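PDB 3I18: Lmo2051 protein from Listeria monocytogenes, which probably hydrolyses proteins in an ATP-dependent manner as a membrane-bound serine protease of the Lon-like S16 family, represented here by its PDZ domain. Local coordinates for residues T31-G35 against N36-S40. Numbering follows the deposited sequence.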
# COMPACT_ATOMS: atom_id res chain seq x y z
N THR A 31 -3.18 -7.35 0.01
CA THR A 31 -3.45 -8.31 1.07
C THR A 31 -2.34 -8.50 2.09
O THR A 31 -2.62 -8.87 3.23
CB THR A 31 -3.79 -9.69 0.46
OG1 THR A 31 -2.71 -10.13 -0.37
CG2 THR A 31 -5.05 -9.60 -0.38
N GLU A 32 -1.10 -8.25 1.70
CA GLU A 32 0.02 -8.40 2.61
C GLU A 32 1.13 -7.43 2.26
O GLU A 32 1.30 -7.05 1.09
CB GLU A 32 0.57 -9.83 2.59
CG GLU A 32 -0.38 -10.88 3.14
CD GLU A 32 0.29 -12.23 3.40
OE1 GLU A 32 -0.38 -13.12 3.95
OE2 GLU A 32 1.47 -12.39 3.05
N ILE A 33 1.86 -7.00 3.27
CA ILE A 33 2.99 -6.10 3.09
C ILE A 33 4.12 -6.69 3.93
O ILE A 33 3.95 -6.98 5.12
CB ILE A 33 2.63 -4.65 3.53
CG1 ILE A 33 3.82 -3.72 3.29
CG2 ILE A 33 2.20 -4.62 4.99
CD1 ILE A 33 3.46 -2.24 3.38
N ASP A 34 5.26 -6.91 3.28
CA ASP A 34 6.44 -7.50 3.90
C ASP A 34 6.18 -8.89 4.49
O ASP A 34 6.66 -9.23 5.58
CB ASP A 34 7.04 -6.53 4.94
CG ASP A 34 7.91 -5.46 4.29
OD1 ASP A 34 8.38 -4.54 5.00
OD2 ASP A 34 8.14 -5.53 3.06
N GLY A 35 5.42 -9.68 3.74
CA GLY A 35 5.10 -11.05 4.12
C GLY A 35 4.06 -11.26 5.21
O GLY A 35 3.86 -12.38 5.68
N ASN A 36 3.39 -10.19 5.60
CA ASN A 36 2.40 -10.29 6.66
C ASN A 36 1.07 -9.62 6.33
O ASN A 36 1.02 -8.60 5.63
CB ASN A 36 2.97 -9.69 7.95
CG ASN A 36 4.16 -10.48 8.48
OD1 ASN A 36 4.01 -11.63 8.90
ND2 ASN A 36 5.34 -9.87 8.46
N ALA A 37 -0.02 -10.22 6.81
CA ALA A 37 -1.35 -9.68 6.59
C ALA A 37 -1.62 -8.72 7.74
O ALA A 37 -1.23 -8.97 8.88
CB ALA A 37 -2.38 -10.82 6.60
N PHE A 38 -2.29 -7.62 7.43
CA PHE A 38 -2.62 -6.61 8.43
C PHE A 38 -4.12 -6.70 8.69
O PHE A 38 -4.87 -7.21 7.85
CB PHE A 38 -2.26 -5.22 7.90
CG PHE A 38 -2.55 -5.03 6.44
CD1 PHE A 38 -1.68 -5.53 5.48
CD2 PHE A 38 -3.73 -4.41 6.02
CE1 PHE A 38 -1.96 -5.40 4.13
CE2 PHE A 38 -4.02 -4.29 4.67
CZ PHE A 38 -3.14 -4.79 3.72
N LYS A 39 -4.58 -6.20 9.83
CA LYS A 39 -6.00 -6.29 10.13
C LYS A 39 -6.77 -4.98 10.01
O LYS A 39 -7.92 -4.90 10.42
CB LYS A 39 -6.20 -6.89 11.52
CG LYS A 39 -5.85 -8.38 11.58
CD LYS A 39 -6.01 -8.92 12.98
CE LYS A 39 -5.62 -10.39 13.04
NZ LYS A 39 -4.21 -10.60 12.61
N SER A 40 -6.14 -3.96 9.44
CA SER A 40 -6.81 -2.67 9.27
C SER A 40 -5.94 -1.72 8.48
O SER A 40 -4.73 -1.89 8.39
CB SER A 40 -7.11 -2.05 10.64
OG SER A 40 -5.92 -1.56 11.24
O HOH W 1 -4.44 -8.08 5.01
O HOH W 2 4.80 -7.11 7.72
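A type I' beta turn from I33 to N36 reverses the chain at the end of a PDZ-domain strand, with D34 and G35 at its corner, both at positive phi. I33 and N36 form a single antiparallel hydrogen-bonded bridge: I33 N donates to N36 O (3.0 Å), and the longer return bond, N36 N to I33 O (3.3 Å), arrives from above the carbonyl plane. A water reinforces the turn, donating a hydrogen bond to I33 O and accepting one from N36 ND2 (2.9 Å). N36 O also lies 3.2 Å from E32 CA in a CA-H...O contact. The extended E32 side chain runs alongside the returning backbone, its CG 4.0 Å from A37 CB. F38 brings its ring back beside the strand, CG lying between backbone N and carbonyl carbon (chi1 39°), and meets T31 O and I33 obliquely, CD1 4.0 Å from I33 CG2. A second water sits over the ring centre and donates to both T31 O (2.7 Å) and F38 O. I33 and F38 reach F44 of helix 41-49, while T31 and E32 form a classic bulge against N60 of strand 56-63 and the D34 carboxylate is hydrogen-bonded to Y47 OH and K58 N.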